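Local coordinates for protein putative angiotensinogen (Lampetra fluviatilis, PDB 5INW) that binds heparin, which promotes its inhibition of thrombin, and belongs to the serpin family of serine protease inhibitors, at residues Ala114-Val119 and Thr412-Met417; Gly118-Gly123 and Leu240-Val245; Pro110-Ser115 and Ile393-Val398; Lys173-Ser178 and Asn216-Lys221. The protein carries 1 engineered substitution. One frame throughout, in Å; residues are numbered along the deposited sequence.

Contact 1: residues Ala114-Val119 and Thr412-Met417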
# COMPACT_ATOMS: atom_id res chain seq x y z
N ALA A 114 2.23 -3.63 6.40
CA ALA A 114 2.38 -3.55 7.88
C ALA A 114 1.46 -4.55 8.60
O ALA A 114 1.83 -5.10 9.64
CB ALA A 114 2.13 -2.15 8.38
N SER A 115 0.25 -4.75 8.05
CA SER A 115 -0.65 -5.70 8.63
C SER A 115 -0.13 -7.10 8.52
O SER A 115 -0.22 -7.86 9.50
CB SER A 115 -2.00 -5.63 7.96
OG SER A 115 -2.51 -4.37 8.17
N ALA A 116 0.37 -7.46 7.36
CA ALA A 116 0.87 -8.81 7.19
C ALA A 116 2.07 -9.03 8.12
O ALA A 116 2.16 -10.07 8.78
CB ALA A 116 1.20 -9.10 5.74
N LEU A 117 2.95 -8.05 8.23
CA LEU A 117 4.12 -8.17 9.11
C LEU A 117 3.80 -8.09 10.60
O LEU A 117 4.54 -8.61 11.42
CB LEU A 117 5.12 -7.08 8.80
CG LEU A 117 5.69 -7.06 7.38
CD1 LEU A 117 6.50 -5.80 7.24
CD2 LEU A 117 6.54 -8.27 7.08
N GLY A 118 2.70 -7.42 10.96
CA GLY A 118 2.20 -7.43 12.33
C GLY A 118 1.83 -8.84 12.73
O GLY A 118 2.12 -9.27 13.83
N VAL A 119 1.22 -9.58 11.82
CA VAL A 119 0.84 -10.95 12.12
C VAL A 119 2.12 -11.80 12.39
O VAL A 119 2.22 -12.52 13.35
CB VAL A 119 0.00 -11.58 10.98
CG1 VAL A 119 -0.28 -13.04 11.28
CG2 VAL A 119 -1.33 -10.83 10.79
N THR A 412 -1.10 -8.42 0.19
CA THR A 412 0.16 -8.93 0.67
C THR A 412 -0.04 -10.36 1.13
O THR A 412 -0.96 -10.65 1.88
CB THR A 412 0.60 -8.13 1.85
OG1 THR A 412 0.51 -6.75 1.48
CG2 THR A 412 2.00 -8.50 2.29
N VAL A 413 0.85 -11.24 0.69
CA VAL A 413 0.82 -12.64 0.99
C VAL A 413 2.17 -13.03 1.62
O VAL A 413 3.20 -12.73 1.06
CB VAL A 413 0.55 -13.48 -0.29
CG1 VAL A 413 0.55 -14.96 0.02
CG2 VAL A 413 -0.77 -13.11 -0.84
N VAL A 414 2.12 -13.79 2.72
CA VAL A 414 3.32 -14.28 3.42
C VAL A 414 3.23 -15.78 3.50
O VAL A 414 2.20 -16.30 3.87
CB VAL A 414 3.39 -13.73 4.84
CG1 VAL A 414 4.72 -14.11 5.49
CG2 VAL A 414 3.26 -12.20 4.84
N GLY A 415 4.28 -16.49 3.13
CA GLY A 415 4.24 -17.95 3.17
C GLY A 415 5.22 -18.38 4.21
O GLY A 415 6.37 -17.92 4.16
N ILE A 416 4.81 -19.24 5.12
CA ILE A 416 5.65 -19.69 6.19
C ILE A 416 5.90 -21.21 6.02
O ILE A 416 4.96 -21.95 5.91
CB ILE A 416 4.98 -19.46 7.57
CG1 ILE A 416 4.40 -18.06 7.74
CG2 ILE A 416 5.96 -19.74 8.73
CD1 ILE A 416 5.36 -17.01 8.20
N MET A 417 7.15 -21.66 6.08
CA MET A 417 7.54 -23.10 5.94
C MET A 417 8.43 -23.57 7.10
O MET A 417 8.89 -22.75 7.91
CB MET A 417 8.39 -23.28 4.66
CG MET A 417 7.69 -23.09 3.33
SD MET A 417 8.54 -24.01 2.02
CE MET A 417 10.27 -23.94 2.48

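Contact 2: residues Gly118-Gly123 and Leu240-Val245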
# COMPACT_ATOMS: atom_id res chain seq x y z
N GLY A 118 2.70 -7.42 10.96
CA GLY A 118 2.20 -7.43 12.33
C GLY A 118 1.83 -8.84 12.73
O GLY A 118 2.12 -9.27 13.83
N VAL A 119 1.22 -9.58 11.82
CA VAL A 119 0.84 -10.95 12.12
C VAL A 119 2.12 -11.80 12.39
O VAL A 119 2.22 -12.52 13.35
CB VAL A 119 0.00 -11.58 10.98
CG1 VAL A 119 -0.28 -13.04 11.28
CG2 VAL A 119 -1.33 -10.83 10.79
N VAL A 120 3.10 -11.65 11.54
CA VAL A 120 4.38 -12.34 11.69
C VAL A 120 5.05 -11.91 13.00
O VAL A 120 5.68 -12.72 13.69
CB VAL A 120 5.33 -12.09 10.45
CG1 VAL A 120 6.74 -12.67 10.65
CG2 VAL A 120 4.74 -12.69 9.18
N THR A 121 4.92 -10.62 13.32
CA THR A 121 5.53 -10.11 14.57
C THR A 121 4.93 -10.80 15.79
O THR A 121 5.64 -11.17 16.69
CB THR A 121 5.36 -8.58 14.66
OG1 THR A 121 5.95 -7.98 13.49
CG2 THR A 121 5.99 -8.05 15.91
N ALA A 122 3.62 -10.97 15.76
CA ALA A 122 2.89 -11.62 16.81
C ALA A 122 3.33 -13.02 17.08
O ALA A 122 3.19 -13.50 18.20
CB ALA A 122 1.41 -11.62 16.47
N GLY A 123 3.87 -13.70 16.09
CA GLY A 123 4.49 -15.01 16.30
C GLY A 123 6.02 -15.04 16.43
O GLY A 123 6.61 -16.13 16.50
N LEU A 240 2.12 -22.13 7.16
CA LEU A 240 1.08 -21.09 7.20
C LEU A 240 1.18 -20.15 6.02
O LEU A 240 2.25 -20.03 5.42
CB LEU A 240 1.19 -20.21 8.43
CG LEU A 240 0.84 -20.81 9.78
CD1 LEU A 240 2.12 -21.37 10.41
CD2 LEU A 240 0.16 -19.74 10.65
N VAL A 241 0.07 -19.47 5.74
CA VAL A 241 -0.00 -18.39 4.77
C VAL A 241 -0.79 -17.26 5.39
O VAL A 241 -1.91 -17.48 5.79
CB VAL A 241 -0.71 -18.85 3.49
CG1 VAL A 241 -0.78 -17.71 2.48
CG2 VAL A 241 0.06 -19.99 2.91
N ILE A 242 -0.23 -16.06 5.43
CA ILE A 242 -0.87 -14.87 6.01
C ILE A 242 -1.22 -13.98 4.85
O ILE A 242 -0.45 -13.84 3.97
CB ILE A 242 0.11 -14.11 6.92
CG1 ILE A 242 0.39 -14.94 8.18
CG2 ILE A 242 -0.41 -12.74 7.34
CD1 ILE A 242 1.67 -14.55 8.89
N VAL A 243 -2.39 -13.36 4.90
CA VAL A 243 -2.90 -12.55 3.79
C VAL A 243 -3.48 -11.27 4.33
O VAL A 243 -4.29 -11.28 5.26
CB VAL A 243 -4.04 -13.29 3.05
CG1 VAL A 243 -4.81 -12.35 2.14
CG2 VAL A 243 -3.48 -14.49 2.31
N ASN A 244 -3.05 -10.16 3.79
CA ASN A 244 -3.80 -8.92 3.93
C ASN A 244 -4.24 -8.52 2.53
O ASN A 244 -3.47 -8.58 1.57
CB ASN A 244 -2.97 -7.75 4.49
CG ASN A 244 -3.76 -6.49 4.53
OD1 ASN A 244 -3.85 -5.76 3.55
ND2 ASN A 244 -4.49 -6.31 5.62
N VAL A 245 -5.48 -8.08 2.46
CA VAL A 245 -5.95 -7.30 1.34
C VAL A 245 -6.53 -5.98 1.83
O VAL A 245 -7.10 -5.91 2.91
CB VAL A 245 -7.01 -8.03 0.52
CG1 VAL A 245 -6.49 -9.39 0.17
CG2 VAL A 245 -8.31 -8.15 1.30

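Contact 3: residues Pro110-Ser115 and Ile393-Val398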
# COMPACT_ATOMS: atom_id res chain seq x y z
N PRO A 110 1.41 0.69 2.20
CA PRO A 110 2.12 0.43 3.48
C PRO A 110 1.28 -0.25 4.51
O PRO A 110 1.82 -1.10 5.21
CB PRO A 110 2.53 1.83 3.96
CG PRO A 110 2.57 2.68 2.75
CD PRO A 110 1.52 2.10 1.81
N LEU A 111 -0.00 0.07 4.61
CA LEU A 111 -0.91 -0.61 5.56
C LEU A 111 -1.02 -2.11 5.37
O LEU A 111 -1.07 -2.86 6.36
CB LEU A 111 -2.33 -0.06 5.48
CG LEU A 111 -2.57 1.32 6.05
CD1 LEU A 111 -4.02 1.67 5.79
CD2 LEU A 111 -2.29 1.42 7.54
N SER A 112 -1.15 -2.52 4.11
CA SER A 112 -1.30 -3.92 3.78
C SER A 112 -0.05 -4.66 4.22
O SER A 112 -0.13 -5.71 4.87
CB SER A 112 -1.50 -4.15 2.29
OG SER A 112 -1.77 -5.53 2.02
N ILE A 113 1.10 -4.09 3.89
CA ILE A 113 2.33 -4.73 4.22
C ILE A 113 2.57 -4.73 5.74
O ILE A 113 3.05 -5.72 6.30
CB ILE A 113 3.52 -4.12 3.46
CG1 ILE A 113 3.32 -4.32 1.96
CG2 ILE A 113 4.83 -4.83 3.86
CD1 ILE A 113 4.34 -3.58 1.09
N ALA A 114 2.23 -3.63 6.40
CA ALA A 114 2.38 -3.55 7.88
C ALA A 114 1.46 -4.55 8.60
O ALA A 114 1.83 -5.10 9.64
CB ALA A 114 2.13 -2.15 8.38
N SER A 115 0.25 -4.75 8.05
CA SER A 115 -0.65 -5.70 8.63
C SER A 115 -0.13 -7.10 8.52
O SER A 115 -0.22 -7.86 9.50
CB SER A 115 -2.00 -5.63 7.96
OG SER A 115 -2.51 -4.37 8.17
N ILE A 393 7.38 -13.45 0.61
CA ILE A 393 6.43 -12.33 0.75
C ILE A 393 6.19 -11.57 -0.55
O ILE A 393 7.09 -10.94 -1.07
CB ILE A 393 6.93 -11.29 1.74
CG1 ILE A 393 7.11 -11.91 3.11
CG2 ILE A 393 5.96 -10.15 1.85
CD1 ILE A 393 7.48 -10.90 4.18
N THR A 394 4.99 -11.65 -1.08
CA THR A 394 4.67 -10.94 -2.30
C THR A 394 3.82 -9.75 -1.93
O THR A 394 3.28 -9.70 -0.84
CB THR A 394 4.02 -11.87 -3.36
OG1 THR A 394 2.98 -12.66 -2.79
CG2 THR A 394 5.05 -12.84 -3.85
N HIS A 395 3.80 -8.75 -2.80
CA HIS A 395 2.92 -7.62 -2.68
C HIS A 395 2.48 -7.28 -4.06
O HIS A 395 3.27 -7.21 -4.93
CB HIS A 395 3.59 -6.43 -2.03
CG HIS A 395 2.65 -5.30 -1.80
ND1 HIS A 395 1.80 -5.26 -0.72
CD2 HIS A 395 2.35 -4.24 -2.56
CE1 HIS A 395 1.03 -4.19 -0.82
NE2 HIS A 395 1.36 -3.55 -1.92
N LYS A 396 1.20 -7.12 -4.26
CA LYS A 396 0.60 -6.89 -5.58
C LYS A 396 -0.42 -5.75 -5.39
O LYS A 396 -1.16 -5.70 -4.38
CB LYS A 396 -0.07 -8.19 -6.01
CG LYS A 396 -0.24 -8.38 -7.50
CD LYS A 396 -1.54 -7.76 -8.06
CE LYS A 396 -1.60 -7.84 -9.59
NZ LYS A 396 -2.99 -7.99 -10.08
N SER A 397 -0.43 -4.78 -6.30
CA SER A 397 -1.37 -3.63 -6.18
C SER A 397 -1.86 -3.08 -7.50
O SER A 397 -1.18 -3.23 -8.49
CB SER A 397 -0.69 -2.51 -5.39
OG SER A 397 0.48 -2.15 -6.09
N VAL A 398 -3.03 -2.46 -7.52
CA VAL A 398 -3.60 -1.89 -8.73
C VAL A 398 -4.16 -0.48 -8.50
O VAL A 398 -4.75 -0.23 -7.47
CB VAL A 398 -4.74 -2.75 -9.27
CG1 VAL A 398 -5.17 -2.24 -10.67
CG2 VAL A 398 -4.34 -4.20 -9.35

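Contact 4: residues Lys173-Ser178 and Asn216-Lys221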
# COMPACT_ATOMS: atom_id res chain seq x y z
N LYS A 173 -8.88 -6.60 5.21
CA LYS A 173 -9.15 -7.91 5.73
C LYS A 173 -7.83 -8.63 5.87
O LYS A 173 -7.09 -8.72 4.92
CB LYS A 173 -10.10 -8.63 4.76
CG LYS A 173 -10.79 -9.86 5.31
CD LYS A 173 -11.97 -9.56 6.25
CE LYS A 173 -12.20 -10.71 7.25
NZ LYS A 173 -11.25 -10.73 8.41
N ASN A 174 -7.55 -9.13 7.06
CA ASN A 174 -6.53 -10.15 7.26
C ASN A 174 -7.11 -11.55 7.33
O ASN A 174 -8.17 -11.78 7.90
CB ASN A 174 -5.81 -9.93 8.56
CG ASN A 174 -5.25 -8.56 8.66
OD1 ASN A 174 -4.36 -8.15 7.88
ND2 ASN A 174 -5.72 -7.84 9.65
N VAL A 175 -6.38 -12.50 6.76
CA VAL A 175 -6.76 -13.91 6.79
C VAL A 175 -5.52 -14.72 7.01
O VAL A 175 -4.47 -14.38 6.46
CB VAL A 175 -7.44 -14.36 5.49
CG1 VAL A 175 -7.89 -15.80 5.61
CG2 VAL A 175 -8.68 -13.50 5.23
N VAL A 176 -5.61 -15.72 7.88
CA VAL A 176 -4.50 -16.56 8.20
C VAL A 176 -4.88 -18.02 8.02
O VAL A 176 -5.75 -18.58 8.72
CB VAL A 176 -3.98 -16.32 9.64
CG1 VAL A 176 -2.86 -17.29 9.98
CG2 VAL A 176 -3.50 -14.86 9.81
N PHE A 177 -4.19 -18.66 7.10
CA PHE A 177 -4.36 -20.09 6.89
C PHE A 177 -3.25 -20.86 7.60
O PHE A 177 -2.10 -20.43 7.60
CB PHE A 177 -4.35 -20.40 5.39
CG PHE A 177 -5.39 -19.67 4.62
CD1 PHE A 177 -6.72 -20.10 4.66
CD2 PHE A 177 -5.05 -18.53 3.85
CE1 PHE A 177 -7.70 -19.45 3.94
CE2 PHE A 177 -6.05 -17.86 3.11
CZ PHE A 177 -7.39 -18.32 3.17
N SER A 178 -3.58 -22.02 8.14
CA SER A 178 -2.62 -22.85 8.86
C SER A 178 -2.69 -24.31 8.42
O SER A 178 -3.77 -24.84 8.10
CB SER A 178 -2.88 -22.69 10.37
OG SER A 178 -2.20 -23.67 11.12
N ASN A 216 -8.52 -19.28 -2.05
CA ASN A 216 -9.05 -18.21 -2.87
C ASN A 216 -10.53 -18.07 -2.73
O ASN A 216 -11.01 -16.96 -2.66
CB ASN A 216 -8.70 -18.38 -4.33
CG ASN A 216 -7.26 -18.05 -4.61
OD1 ASN A 216 -6.71 -17.08 -4.09
ND2 ASN A 216 -6.61 -18.87 -5.43
N ALA A 217 -11.24 -19.17 -2.67
CA ALA A 217 -12.70 -19.14 -2.46
C ALA A 217 -13.04 -18.50 -1.12
O ALA A 217 -13.98 -17.72 -1.05
CB ALA A 217 -13.26 -20.56 -2.52
N TYR A 218 -12.29 -18.80 -0.06
CA TYR A 218 -12.51 -18.15 1.24
C TYR A 218 -12.26 -16.66 1.17
O TYR A 218 -13.01 -15.88 1.75
CB TYR A 218 -11.61 -18.73 2.32
CG TYR A 218 -11.96 -18.20 3.72
CD1 TYR A 218 -12.89 -18.88 4.54
CD2 TYR A 218 -11.36 -17.06 4.23
CE1 TYR A 218 -13.18 -18.42 5.82
CE2 TYR A 218 -11.66 -16.60 5.49
CZ TYR A 218 -12.57 -17.27 6.27
OH TYR A 218 -12.84 -16.77 7.52
N ILE A 219 -11.18 -16.27 0.49
CA ILE A 219 -10.83 -14.86 0.41
C ILE A 219 -11.92 -14.11 -0.33
O ILE A 219 -12.36 -13.04 0.11
CB ILE A 219 -9.45 -14.67 -0.22
CG1 ILE A 219 -8.41 -15.15 0.75
CG2 ILE A 219 -9.18 -13.22 -0.56
CD1 ILE A 219 -7.07 -15.37 0.11
N GLU A 220 -12.36 -14.69 -1.43
CA GLU A 220 -13.40 -14.09 -2.26
C GLU A 220 -14.72 -13.96 -1.51
O GLU A 220 -15.36 -12.93 -1.62
CB GLU A 220 -13.59 -14.92 -3.52
CG GLU A 220 -14.39 -14.21 -4.58
CD GLU A 220 -14.54 -15.02 -5.85
OE1 GLU A 220 -13.49 -15.43 -6.40
OE2 GLU A 220 -15.70 -15.22 -6.29
N LYS A 221 -15.11 -14.99 -0.77
CA LYS A 221 -16.33 -14.96 0.04
C LYS A 221 -16.32 -13.76 0.96
O LYS A 221 -17.24 -12.95 0.96
CB LYS A 221 -16.49 -16.29 0.85
CG LYS A 221 -17.08 -17.45 0.03
CD LYS A 221 -16.91 -18.75 0.80
CE LYS A 221 -17.55 -19.93 0.08
NZ LYS A 221 -18.05 -20.96 1.04

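Contact 1: residues Ala114-Val119 and Thr412-Met417
Ala116 meets the strand through its one methyl group, which faces both Thr412 and Val414. The first partner is the methyl of the threonine: Ala116 CB lies 3.6 Å from Thr412 CG2. The second is a branch of the valine, with Ala116 CB 3.8 Å from Val414 CG2. Thr412 and Val414 are two apart on the strand and share a face, while Val413 between them points away. The small alanine side chain therefore sits against two neighbouring methyls.

The Thr412 torsion sorts its two branches. CG2 is anti to the backbone N and turns to the alanine; OG1 lies beside the backbone N (chi1 -50°). This hydroxyl is hydrogen-bonded to Ser112 OG, one turn earlier on the helix, and to His395 ND1, so its polar end is satisfied although the residue is buried.

The next residue, Leu117, packs on Ile393 of the neighbouring strand 389-401. Strand 405-417 is flanked by strands 238-251 and 389-401, and Thr412 and Val414 pair by backbone bonds with Asn244 and Ile242.

No hydrogen bond joins the two segments, and the interface is small and buried. The layout is that of a cleaved serpin: the reactive loop lies as an inserted strand in the main sheet, over the helix known as helix B.

Contact 2: residues Gly118-Gly123 and Leu240-Val245
No ring or amide plane enters the contact where Val119 and Val120 meet Ile242, so there are no faces or edges to cover. The packing is made by aliphatic branches alone.

Val119 carries most of it. Its CG1 reaches the end of the isoleucine, with Val119 CG1 3.4 Å from Ile242 CD1 and 3.7 Å from Ile242 CG1. The isoleucine's other branch is used too: Ile242 CG2 lies 3.8 Å from Val119 CB. The two side chains run past each other in opposite senses, which brings both branches of Ile242 alongside the valine. CG1 of Val119 is anti to its backbone N (chi1 176°), which turns that methyl to the tip of the isoleucine.

Val120 adds a second, smaller touch. Its side chain passes Ile242 at a slant, and Val120 CG2 comes to 3.6 Å from Ile242 CD1. The delta methyl thus meets one methyl from each of two successive helix residues.

Replacing Ile242 by an alanine removes CG1, CG2 and CD1, and would probably open a gap under the helix, with Val119 CG1 and Val120 CG2 left without their partner.

More apolar side chains surround the contact. Val119 also touches Val176 of strand 168-179, and Val120 touches Val414 of strand 405-417. Ile242 packs beside Val414, to which its backbone is hydrogen-bonded. Helix 110-122 therefore lies across three adjacent strands of the sheet, with strand 238-251 in the middle.

Contact 3: residues Pro110-Ser115 and Ile393-Val398
Ile113 lies over one face of the His395 imidazole. Its CD1 is 3.8 Å from the centroid of the His395 ring and 20° off the ring normal, a CH-pi contact. The methyl is displaced toward the rim, and the two side chains cross at about a right angle. Ile113 is extended beyond CB (chi2 172°), which carries CD1 out over the ring. Ser112 comes from another side: its CB is at the ring edge, with Ser112 CB 4.0 Å from His395 CE1.

Both ring nitrogens are held from outside the two segments. NE2 takes the backbone N-H of Ser109, just before the helix, which would leave ND1 to carry the proton in a neutral ring. ND1 is hydrogen-bonded to Thr412 OG1. Ser112 OG bonds to the same threonine hydroxyl and to Asn244 OD1. A buried polar network thus joins helix 110-122 to three strands.

A leucine in place of His395 has no ring nitrogen, and would probably leave the N-H of Ser109 without its acceptor and Thr412 OG1 with one partner fewer.

One turn on, Ser115 OG bonds back to Leu111 O at 2.8 Å, across the carbonyl plane from Ser115 N. The whole group of helix start, histidine and strand polar atoms corresponds to the serpin shutter, the region beneath the middle of the main sheet where strands part for the reactive loop.

Contact 4: residues Lys173-Ser178 and Asn216-Lys221
Val175 and Phe177 meet Tyr218 and Ile219 where a serpin helix, the one called helix F in this family, packs on the main sheet. Strand 173-178 and helix 216-221 run nearly antiparallel, at 156°, and their axes approach to 10.3 Å.

The buried part is at Phe177 and Ile219. The rim of the Phe177 ring points at the helix. Phe177 CE2 is 4.0 Å from Ile219 CD1, near the ring plane. At the same rim, Phe177 CE1 lies 4.3 Å from Tyr218 CB. The helix thus meets the phenylalanine edge with two side chains in sequence. No hydrogen bond crosses the contact, so it rests on apolar packing.

Tyr218 lies toward the solvent side and is partly exposed. Val175 CG1 and Phe177 CZ both approach its ring obliquely, with Val175 CG1 3.9 Å from Tyr218 CE2. CG of Tyr218 is anti to its backbone N (chi1 -172°), which turns the ring toward that valine. Beyond it, partly exposed Lys173 turns back on its own strand, with a weak bond from NZ to Asn174 O.

The same Val175 methyl serves the buried side as well: CG1 stands 3.5 Å above the plane of the Phe177 ring, offset toward its rim.

In the fold
Helix 110-122 comes early and starts three of the loops. Contact 3 opens at its first turn, contact 1 in its middle and contact 2 at its end. The chain then passes through strand 168-179 and helix 208-221, where contact 4 closes the shortest loop. Strand 238-251 closes contact 2 around it. Strand 389-401 closes contact 3, and strand 405-417 closes contact 1 last. Contact 4 is nested in contact 2, which is itself inside the loop of contact 3. Contacts 1 and 3 cross. Four neighbouring strands of one sheet are thereby joined, with helix 110-122 on one face and helix 208-221 on the other.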